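Long-range contacts in E2A dna-binding protein (Human adenovirus 5, PDB 2WB0), which binds single-stranded DNA and forms multimers that unwind the template, without ATP, during elongation of viral strand-displacement replication, and also speeds initiation: residues D20-D25 against S315-E320; V45-L50 against T66-M71; L218-C223 against P301-A306; L272-C277 against D295-A300. One frame throughout, in Å; residues are numbered along the deposited sequence.

Contact 1: residues D20-D25 against S315-E320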
# COMPACT_ATOMS: atom_id res chain seq x y z
N ASP A 20 4.18 -20.07 20.24
CA ASP A 20 3.72 -20.88 21.39
C ASP A 20 2.80 -19.98 22.24
O ASP A 20 1.66 -20.33 22.50
CB ASP A 20 4.92 -21.35 22.21
CG ASP A 20 5.70 -22.48 21.54
OD1 ASP A 20 5.10 -23.26 20.74
OD2 ASP A 20 6.91 -22.56 21.84
N LYS A 21 3.30 -18.80 22.63
CA LYS A 21 2.59 -17.86 23.51
C LYS A 21 1.22 -17.49 22.96
O LYS A 21 0.23 -17.38 23.70
CB LYS A 21 3.43 -16.61 23.72
CG LYS A 21 2.72 -15.49 24.52
CD LYS A 21 3.70 -14.40 24.89
CE LYS A 21 3.02 -13.24 25.64
NZ LYS A 21 4.03 -12.21 25.72
N TYR A 22 1.13 -17.33 21.64
CA TYR A 22 -0.14 -16.96 21.01
C TYR A 22 -0.94 -18.12 20.44
O TYR A 22 -1.90 -17.91 19.68
CB TYR A 22 0.05 -15.78 20.06
CG TYR A 22 0.55 -14.56 20.82
CD1 TYR A 22 -0.35 -13.72 21.52
CD2 TYR A 22 1.90 -14.25 20.86
CE1 TYR A 22 0.12 -12.62 22.23
CE2 TYR A 22 2.38 -13.18 21.53
CZ TYR A 22 1.50 -12.36 22.22
OH TYR A 22 2.04 -11.29 22.86
N HIS A 23 -0.57 -19.35 20.83
CA HIS A 23 -1.36 -20.55 20.53
C HIS A 23 -1.65 -20.69 19.05
O HIS A 23 -2.80 -20.93 18.66
CB HIS A 23 -2.67 -20.55 21.36
CG HIS A 23 -2.43 -20.21 22.80
ND1 HIS A 23 -1.80 -21.08 23.67
CD2 HIS A 23 -2.67 -19.06 23.49
CE1 HIS A 23 -1.69 -20.50 24.85
NE2 HIS A 23 -2.19 -19.27 24.77
N VAL A 24 -0.62 -20.49 18.22
CA VAL A 24 -0.89 -20.67 16.79
C VAL A 24 -1.06 -22.15 16.47
O VAL A 24 -0.41 -23.01 17.09
CB VAL A 24 0.02 -19.80 15.81
CG1 VAL A 24 0.91 -18.83 16.54
CG2 VAL A 24 0.73 -20.62 14.71
N ASP A 25 -1.95 -22.42 15.51
CA ASP A 25 -2.26 -23.76 15.00
C ASP A 25 -1.05 -24.72 14.90
O ASP A 25 0.04 -24.32 14.49
CB ASP A 25 -2.86 -23.59 13.61
CG ASP A 25 -2.93 -24.88 12.88
OD1 ASP A 25 -3.82 -25.68 13.22
OD2 ASP A 25 -2.06 -25.14 12.01
N SER A 315 7.06 -5.15 21.51
CA SER A 315 7.46 -4.57 22.82
C SER A 315 6.92 -5.39 23.98
O SER A 315 7.49 -5.35 25.08
CB SER A 315 6.98 -3.11 22.97
OG SER A 315 5.57 -3.08 23.30
N GLU A 316 5.82 -6.11 23.75
CA GLU A 316 5.27 -6.97 24.77
C GLU A 316 6.01 -8.30 24.81
O GLU A 316 5.74 -9.13 25.67
CB GLU A 316 3.76 -7.21 24.59
CG GLU A 316 2.92 -5.91 24.70
CD GLU A 316 1.45 -6.07 24.35
OE1 GLU A 316 0.96 -7.20 24.15
OE2 GLU A 316 0.77 -5.02 24.31
N ASN A 317 6.97 -8.49 23.90
CA ASN A 317 7.66 -9.80 23.84
C ASN A 317 9.16 -9.76 23.88
O ASN A 317 9.78 -10.76 24.19
CB ASN A 317 7.20 -10.57 22.62
CG ASN A 317 5.80 -10.98 22.74
OD1 ASN A 317 4.88 -10.31 22.26
ND2 ASN A 317 5.59 -12.08 23.36
N PHE A 318 9.72 -8.60 23.55
CA PHE A 318 11.14 -8.37 23.47
C PHE A 318 11.39 -7.06 24.13
O PHE A 318 10.49 -6.22 24.21
CB PHE A 318 11.65 -8.37 22.01
CG PHE A 318 11.39 -9.66 21.31
CD1 PHE A 318 10.17 -9.89 20.67
CD2 PHE A 318 12.33 -10.70 21.36
CE1 PHE A 318 9.86 -11.13 20.07
CE2 PHE A 318 12.03 -11.93 20.76
CZ PHE A 318 10.79 -12.14 20.10
N THR A 319 12.61 -6.86 24.64
CA THR A 319 12.83 -5.60 25.35
C THR A 319 13.44 -4.46 24.51
O THR A 319 13.34 -3.31 24.91
CB THR A 319 13.55 -5.82 26.73
OG1 THR A 319 14.94 -6.01 26.49
CG2 THR A 319 12.96 -7.08 27.48
N GLU A 320 14.05 -4.77 23.35
CA GLU A 320 14.39 -3.73 22.35
C GLU A 320 13.71 -4.06 21.02
O GLU A 320 13.41 -5.24 20.74
CB GLU A 320 15.88 -3.64 22.03
CG GLU A 320 16.58 -2.58 22.78
CD GLU A 320 17.36 -3.21 23.88
OE1 GLU A 320 17.03 -2.98 25.07
OE2 GLU A 320 18.28 -3.99 23.55
O HOH W 1 0.64 -9.85 24.47
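Lys21 and Tyr22, where helix 7-21 ends in a Schellman motif, meet Asn317 in the loop that follows helix 300-315. Both reach it tip to tip, with the tyrosine ring and the Asn317 amide planes 66° apart. Tyr22 OH lies 3.1 Å from Asn317 OD1, and Lys21 NZ lies 2.8 Å from Asn317 ND2. Lys21 CG stands anti to the backbone N (chi1 174°) and lies over one face of the Tyr22 ring; the chain beyond is extended and brings NZ to the loop, where Glu316 O is 3.5 Å from it. A water joins Tyr22 to Glu316: it donates to Glu316 OE1 at 2.7 Å and hydrogen-bonds Tyr22 OH at 2.6 Å, sitting in the plane of the ring at its edge. The same Glu316 OE1 accepts a hydrogen bond from Trp49 NE1, tying the carboxylate to helix 40-53. Farther out, the Schellman turn sets the direction of the chain: His23, with positive phi, is its C-prime residue, and Val24 N bonds back to Met19 O. Val24 then packs on Ala44 and Val45 of helix 40-53, while Phe318 stacks on Trp314. The inner bond of the turn runs from His23 N to Asp20 O, 3.0 Å.

Contact 2: residues V45-L50 against T66-M71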
# COMPACT_ATOMS: atom_id res chain seq x y z
N VAL A 45 -0.13 -15.17 14.71
CA VAL A 45 0.29 -14.48 15.92
C VAL A 45 -0.41 -13.10 16.06
O VAL A 45 -1.05 -12.74 17.11
CB VAL A 45 1.82 -14.31 15.95
CG1 VAL A 45 2.24 -13.41 17.08
CG2 VAL A 45 2.51 -15.72 16.07
N CYS A 46 -0.35 -12.33 14.97
CA CYS A 46 -0.85 -10.98 15.04
C CYS A 46 -2.38 -11.00 15.26
O CYS A 46 -2.90 -10.21 16.04
CB CYS A 46 -0.48 -10.28 13.73
SG CYS A 46 1.30 -9.98 13.58
N LYS A 47 -3.09 -11.86 14.53
CA LYS A 47 -4.55 -11.90 14.58
C LYS A 47 -4.96 -12.32 15.99
O LYS A 47 -5.89 -11.77 16.60
CB LYS A 47 -5.07 -12.91 13.55
CG LYS A 47 -6.61 -13.06 13.49
CD LYS A 47 -7.31 -11.73 13.07
CE LYS A 47 -8.90 -11.83 12.93
NZ LYS A 47 -9.45 -10.65 12.08
N THR A 48 -4.24 -13.29 16.54
CA THR A 48 -4.51 -13.70 17.91
C THR A 48 -4.30 -12.54 18.91
O THR A 48 -5.18 -12.31 19.78
CB THR A 48 -3.71 -15.00 18.31
OG1 THR A 48 -3.96 -15.99 17.32
CG2 THR A 48 -4.19 -15.57 19.62
N TRP A 49 -3.21 -11.77 18.74
CA TRP A 49 -2.93 -10.63 19.62
C TRP A 49 -4.03 -9.52 19.48
O TRP A 49 -4.49 -8.91 20.47
CB TRP A 49 -1.51 -10.14 19.37
CG TRP A 49 -1.12 -8.84 20.08
CD1 TRP A 49 -0.61 -8.72 21.34
CD2 TRP A 49 -1.13 -7.51 19.53
NE1 TRP A 49 -0.32 -7.41 21.63
CE2 TRP A 49 -0.61 -6.64 20.53
CE3 TRP A 49 -1.53 -6.96 18.30
CZ2 TRP A 49 -0.50 -5.24 20.35
CZ3 TRP A 49 -1.40 -5.56 18.11
CH2 TRP A 49 -0.88 -4.72 19.13
N LEU A 50 -4.46 -9.30 18.25
CA LEU A 50 -5.59 -8.39 17.96
C LEU A 50 -6.89 -8.85 18.65
O LEU A 50 -7.51 -8.06 19.36
CB LEU A 50 -5.79 -8.35 16.49
CG LEU A 50 -5.39 -7.18 15.58
CD1 LEU A 50 -4.54 -5.97 16.12
CD2 LEU A 50 -5.12 -7.63 14.12
N THR A 66 -6.29 -8.27 4.82
CA THR A 66 -5.14 -7.50 4.37
C THR A 66 -4.48 -6.86 5.58
O THR A 66 -3.28 -6.81 5.62
CB THR A 66 -5.48 -6.40 3.36
OG1 THR A 66 -6.18 -6.97 2.24
CG2 THR A 66 -4.15 -5.77 2.84
N PHE A 67 -5.25 -6.36 6.54
CA PHE A 67 -4.62 -5.74 7.72
C PHE A 67 -3.68 -6.78 8.46
O PHE A 67 -2.48 -6.51 8.78
CB PHE A 67 -5.69 -5.19 8.68
CG PHE A 67 -5.12 -4.48 9.85
CD1 PHE A 67 -4.57 -3.22 9.68
CD2 PHE A 67 -5.08 -5.10 11.11
CE1 PHE A 67 -3.98 -2.51 10.74
CE2 PHE A 67 -4.55 -4.41 12.17
CZ PHE A 67 -3.94 -3.10 11.97
N VAL A 68 -4.22 -7.96 8.71
CA VAL A 68 -3.47 -9.02 9.40
C VAL A 68 -2.25 -9.51 8.61
O VAL A 68 -1.16 -9.81 9.18
CB VAL A 68 -4.45 -10.18 9.74
CG1 VAL A 68 -3.70 -11.41 10.17
CG2 VAL A 68 -5.42 -9.72 10.80
N THR A 69 -2.43 -9.65 7.31
CA THR A 69 -1.30 -10.02 6.43
C THR A 69 -0.18 -9.00 6.48
O THR A 69 1.01 -9.37 6.53
CB THR A 69 -1.79 -10.16 5.01
OG1 THR A 69 -2.66 -11.30 5.01
CG2 THR A 69 -0.57 -10.39 4.03
N MET A 70 -0.54 -7.72 6.51
CA MET A 70 0.51 -6.73 6.58
C MET A 70 1.17 -6.75 7.95
O MET A 70 2.38 -6.59 8.03
CB MET A 70 0.05 -5.32 6.20
CG MET A 70 -0.38 -5.18 4.74
SD MET A 70 0.84 -5.76 3.49
CE MET A 70 2.13 -4.61 3.94
N MET A 71 0.40 -6.85 9.02
CA MET A 71 1.06 -7.01 10.30
C MET A 71 2.05 -8.21 10.25
O MET A 71 3.16 -8.13 10.80
CB MET A 71 0.00 -7.32 11.36
CG MET A 71 -0.74 -6.07 11.85
SD MET A 71 -1.82 -6.41 13.26
CE MET A 71 -0.64 -6.35 14.52
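Two helices of the all-alpha region, 40-53 and 64-83, pack through Leu50 and Met71, their local N-to-C directions 118° apart and their axes 9.1 Å from each other at closest approach. Met71 touches three residues of the facing helix with three different atoms. Its CB meets Cys46 SG at 3.7 Å. Further along, SD rests against Leu50 CD2 at 3.6 Å. The chain bends at the last torsion (chi3 82°), placing CE 3.8 Å from Trp49 CZ3, where Met71 and the indole cross at about a right angle. Leu50 CD2 is shared: it also lies in the plane of the Phe67 ring, against the edge at CE2 (3.8 Å), and touches Val68 CG2. Toward the more exposed side, Lys47 spans Val68 with its aliphatic part, CD coming 3.6 Å from Val68 CG2. Helix 300-315 packs on the pair, Leu313 touching Trp49, Met309 touching Leu50 and Ala306 touching Phe67. With no hydrogen bond between the two segments, the crossing depends on the fit of sulfur, methyl and ring atoms, and the N-H of the buried indole is hydrogen-bonded to Glu316, outside the pair.

Contact 3: residues L218-C223 against P301-A306. With ZN (zinc ion), chain C.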
# COMPACT_ATOMS: atom_id res chain seq x y z
N LEU A 218 4.20 5.51 3.54
CA LEU A 218 4.45 4.10 3.60
C LEU A 218 3.41 3.46 2.70
O LEU A 218 2.20 3.61 2.94
CB LEU A 218 4.13 3.63 5.01
CG LEU A 218 4.48 2.27 5.57
CD1 LEU A 218 3.56 1.68 6.57
CD2 LEU A 218 5.44 1.28 4.87
N MET A 219 3.90 2.75 1.71
CA MET A 219 3.03 2.14 0.67
C MET A 219 3.46 0.74 0.36
O MET A 219 4.67 0.42 0.40
CB MET A 219 3.05 3.01 -0.60
CG MET A 219 4.46 3.10 -1.33
SD MET A 219 4.37 4.20 -2.77
CE MET A 219 5.46 3.29 -3.82
N PRO A 220 2.52 -0.12 -0.04
CA PRO A 220 2.95 -1.44 -0.47
C PRO A 220 3.46 -1.45 -1.91
O PRO A 220 2.90 -0.74 -2.76
CB PRO A 220 1.66 -2.29 -0.35
CG PRO A 220 0.55 -1.24 -0.70
CD PRO A 220 1.05 0.09 -0.12
N LEU A 221 4.49 -2.29 -2.16
CA LEU A 221 5.00 -2.58 -3.48
C LEU A 221 4.44 -3.89 -3.99
O LEU A 221 4.52 -4.15 -5.22
CB LEU A 221 6.52 -2.65 -3.49
CG LEU A 221 7.24 -1.33 -3.30
CD1 LEU A 221 8.69 -1.67 -3.57
CD2 LEU A 221 6.76 -0.28 -4.27
N ARG A 222 3.82 -4.68 -3.08
CA ARG A 222 3.34 -6.00 -3.50
C ARG A 222 1.97 -6.29 -2.99
O ARG A 222 1.66 -6.04 -1.81
CB ARG A 222 4.26 -7.11 -2.94
CG ARG A 222 5.74 -6.80 -3.22
CD ARG A 222 6.68 -7.98 -2.88
NE ARG A 222 6.67 -8.49 -1.51
CZ ARG A 222 7.71 -8.49 -0.68
NH1 ARG A 222 8.87 -7.83 -0.98
NH2 ARG A 222 7.55 -9.06 0.53
N CYS A 223 1.13 -6.79 -3.87
CA CYS A 223 -0.16 -7.31 -3.47
C CYS A 223 0.04 -8.86 -3.49
O CYS A 223 1.16 -9.31 -3.42
CB CYS A 223 -1.28 -6.83 -4.36
SG CYS A 223 -1.10 -7.40 -6.09
N PRO A 301 -3.71 5.09 6.40
CA PRO A 301 -3.59 5.09 7.88
C PRO A 301 -3.63 3.74 8.52
O PRO A 301 -2.92 3.57 9.53
CB PRO A 301 -4.80 5.90 8.35
CG PRO A 301 -5.28 6.67 7.04
CD PRO A 301 -4.96 5.71 5.93
N ASP A 302 -4.43 2.78 7.99
CA ASP A 302 -4.48 1.42 8.56
C ASP A 302 -3.18 0.75 8.28
O ASP A 302 -2.73 -0.03 9.11
CB ASP A 302 -5.67 0.61 7.97
CG ASP A 302 -6.98 1.15 8.44
OD1 ASP A 302 -6.92 1.94 9.43
OD2 ASP A 302 -8.03 0.86 7.83
N LEU A 303 -2.54 1.06 7.14
CA LEU A 303 -1.21 0.45 6.86
C LEU A 303 -0.13 0.90 7.88
O LEU A 303 0.69 0.09 8.37
CB LEU A 303 -0.74 0.81 5.44
CG LEU A 303 0.16 -0.14 4.62
CD1 LEU A 303 0.86 0.56 3.44
CD2 LEU A 303 0.89 -1.36 5.25
N LEU A 304 -0.12 2.19 8.20
CA LEU A 304 0.82 2.70 9.19
C LEU A 304 0.48 2.09 10.55
O LEU A 304 1.36 1.68 11.26
CB LEU A 304 0.72 4.22 9.26
CG LEU A 304 1.89 5.07 9.74
CD1 LEU A 304 1.61 6.46 10.34
CD2 LEU A 304 3.30 4.43 10.00
N ASN A 305 -0.81 1.98 10.88
CA ASN A 305 -1.19 1.37 12.15
C ASN A 305 -0.83 -0.09 12.19
O ASN A 305 -0.53 -0.60 13.29
CB ASN A 305 -2.69 1.47 12.44
CG ASN A 305 -3.08 2.72 13.27
OD1 ASN A 305 -2.25 3.33 13.95
ND2 ASN A 305 -4.35 3.04 13.27
N ALA A 306 -0.80 -0.78 11.03
CA ALA A 306 -0.37 -2.21 11.06
C ALA A 306 1.07 -2.21 11.53
O ALA A 306 1.47 -3.08 12.36
CB ALA A 306 -0.42 -2.87 9.71
ZN ZN C . -3.16 -8.37 -6.78
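Leu218 and Leu303 bring strand 216-220, half of a two-stranded antiparallel sheet with strand 95-99, against helix 300-315; strand and helix segments run nearly perpendicular, at 97°. From CB, which points toward the helix, the Leu218 side chain continues to CG, anti to the backbone N (chi1 -169°). Beyond this branch point CD1 makes the contact, settling on the helix backbone 3.7 Å from Leu303 O and 3.9 Å from Leu304 CA. The same methyl has looser side-chain neighbours, Leu303 CD2 and Leu304 CD2. The return contact comes from Leu303, whose CD1 presses on the strand backbone 3.4 Å from Leu218 O and also reaches Met219 CA. That methyl meets Pro220 CD as well, at 3.6 Å. Each leucine thus lays one methyl on the other segment's main chain, and no hydrogen bond joins the two. Phe275 of strand 271-276 packs on both Pro220 and Leu303, and Met203 and Leu206 of helix 189-206 touch Leu304. Past the strand the chain leads to the second zinc site, completed by Cys225, Cys277 and Cys294. There Cys223 holds its sulfur between backbone N and carbonyl carbon (chi1 63°), with SG 2.4 Å from the zinc ion.

Contact 4: residues L272-C277 against D295-A300. With ZN (zinc ion), chain C.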
# COMPACT_ATOMS: atom_id res chain seq x y z
N LEU A 272 -9.25 9.22 2.14
CA LEU A 272 -8.14 8.34 2.44
C LEU A 272 -7.49 7.83 1.15
O LEU A 272 -8.17 7.55 0.18
CB LEU A 272 -8.65 7.10 3.19
CG LEU A 272 -8.69 7.18 4.71
CD1 LEU A 272 -8.55 8.53 5.43
CD2 LEU A 272 -9.32 6.05 5.47
N ILE A 273 -6.17 7.66 1.20
CA ILE A 273 -5.47 6.93 0.13
C ILE A 273 -5.78 5.45 0.43
O ILE A 273 -5.61 4.97 1.55
CB ILE A 273 -3.92 7.12 0.28
CG1 ILE A 273 -3.54 8.56 -0.05
CG2 ILE A 273 -3.13 5.96 -0.53
CD1 ILE A 273 -2.03 8.94 0.19
N VAL A 274 -6.20 4.71 -0.59
CA VAL A 274 -6.45 3.33 -0.42
C VAL A 274 -5.64 2.50 -1.45
O VAL A 274 -5.70 2.80 -2.64
CB VAL A 274 -7.96 3.02 -0.64
CG1 VAL A 274 -8.21 1.54 -0.53
CG2 VAL A 274 -8.85 3.80 0.37
N PHE A 275 -4.93 1.47 -0.98
CA PHE A 275 -4.12 0.62 -1.79
C PHE A 275 -4.91 -0.67 -2.10
O PHE A 275 -5.42 -1.29 -1.16
CB PHE A 275 -2.81 0.22 -1.04
CG PHE A 275 -1.96 1.42 -0.64
CD1 PHE A 275 -1.34 2.23 -1.62
CD2 PHE A 275 -1.80 1.72 0.70
CE1 PHE A 275 -0.58 3.34 -1.24
CE2 PHE A 275 -1.05 2.84 1.10
CZ PHE A 275 -0.42 3.62 0.11
N GLN A 276 -4.92 -1.07 -3.38
CA GLN A 276 -5.60 -2.30 -3.80
C GLN A 276 -4.65 -3.11 -4.61
O GLN A 276 -3.44 -2.77 -4.68
CB GLN A 276 -6.92 -2.00 -4.60
CG GLN A 276 -7.96 -1.38 -3.67
CD GLN A 276 -9.13 -0.73 -4.37
OE1 GLN A 276 -10.21 -1.34 -4.51
NE2 GLN A 276 -8.93 0.49 -4.82
N CYS A 277 -5.20 -4.13 -5.26
CA CYS A 277 -4.40 -5.01 -6.16
C CYS A 277 -3.60 -4.16 -7.18
O CYS A 277 -4.04 -3.07 -7.51
CB CYS A 277 -5.34 -5.89 -6.98
SG CYS A 277 -4.49 -7.05 -8.07
N ASP A 295 -7.71 -9.64 -3.82
CA ASP A 295 -8.59 -8.79 -3.02
C ASP A 295 -7.77 -7.90 -2.01
O ASP A 295 -8.34 -7.35 -1.05
CB ASP A 295 -9.60 -9.68 -2.28
CG ASP A 295 -8.93 -10.72 -1.31
OD1 ASP A 295 -7.70 -10.60 -0.97
OD2 ASP A 295 -9.63 -11.69 -0.85
N PHE A 296 -6.46 -7.73 -2.24
CA PHE A 296 -5.67 -6.88 -1.35
C PHE A 296 -6.34 -5.49 -1.19
O PHE A 296 -6.70 -4.84 -2.19
CB PHE A 296 -4.28 -6.76 -1.97
CG PHE A 296 -3.26 -5.96 -1.14
CD1 PHE A 296 -2.35 -6.62 -0.30
CD2 PHE A 296 -3.15 -4.58 -1.29
CE1 PHE A 296 -1.39 -5.87 0.47
CE2 PHE A 296 -2.15 -3.78 -0.55
CZ PHE A 296 -1.29 -4.41 0.33
N LYS A 297 -6.49 -4.98 0.04
CA LYS A 297 -7.14 -3.63 0.20
C LYS A 297 -6.80 -3.08 1.58
O LYS A 297 -7.16 -3.67 2.62
CB LYS A 297 -8.65 -3.62 -0.01
CG LYS A 297 -9.34 -2.22 -0.01
CD LYS A 297 -10.88 -2.35 0.19
CE LYS A 297 -11.68 -1.17 -0.43
NZ LYS A 297 -12.99 -0.74 0.33
N ILE A 298 -6.07 -1.98 1.58
CA ILE A 298 -5.68 -1.36 2.86
C ILE A 298 -5.48 0.11 2.67
O ILE A 298 -4.82 0.53 1.70
CB ILE A 298 -4.44 -2.03 3.49
CG1 ILE A 298 -4.09 -1.37 4.85
CG2 ILE A 298 -3.22 -2.05 2.44
CD1 ILE A 298 -3.29 -2.41 5.77
N SER A 299 -5.98 0.92 3.61
CA SER A 299 -5.94 2.37 3.46
C SER A 299 -4.63 2.78 4.10
O SER A 299 -4.08 2.04 4.95
CB SER A 299 -7.14 3.08 4.17
OG SER A 299 -7.10 2.79 5.61
N ALA A 300 -4.09 3.92 3.68
CA ALA A 300 -2.79 4.36 4.23
C ALA A 300 -2.71 4.52 5.78
O ALA A 300 -1.73 4.12 6.39
CB ALA A 300 -2.28 5.67 3.51
ZN ZN C . -3.16 -8.37 -6.78
O HOH W 2 -7.79 -5.49 -4.66
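Ile273 O receives the N-H of Ala300 at 2.8 Å, a nearly straight bond (161° at the hydrogen). The same oxygen has the CA-H of Ser299 beside it, CA at 3.2 Å. One step on, Phe275 and Ile298 exchange both backbone bonds: Phe275 N gives to Ile298 O at 2.8 Å, and Ile298 N to Phe275 O. Phe275 O also meets the CA-H of Lys297. These pairings put strand 297-299 at the edge of a three-stranded antiparallel sheet, with strand 271-276 in the middle and 242-246 beyond it; Val274 faces Ser299 as a non-hydrogen-bonded pair. On the face with Val274 and Gln276, Lys297 CG touches both, 4.0 Å from Val274 CG1 and as far from Gln276 CG; Gln276 and Lys297 lie side by side, pointing the same way. On the other face the Phe275 ring has Ile273 CG2 over one side and reaches Ala300 CB with CE2 at 3.9 Å, while Phe275 CB touches Phe296 CE2. Ser299 is the N-cap residue of helix 300-315, and its OG hydrogen-bonds Thr60 O. At the opposite end a water bridges the strands, accepting from Cys277 N and donating to Phe296 O. Cys277 SG, anti to the backbone N, binds the same zinc ion as Cys223, at 2.3 Å.

From the N terminus, helix 7-21 opens the widest loop, which contact 1 closes only after helix 300-315; the other three contacts nest inside it. Contact 2 opens and closes early, joining helices 40-53 and 64-83, and is in series with contacts 3 and 4. Strand 216-220 then opens contact 3, and contact 4 is nested within it, pairing strands 271-276 and 297-299 and ending at the start of helix 300-315. Strand 297-299 and helix 300-315 meet the all-alpha part: Thr66 OG1 probably hydrogen-bonds Lys297 N between contacts 2 and 4, and Met70 CE packs on Leu303 CD2 between 2 and 3. Contacts 3 and 4 share a zinc ion.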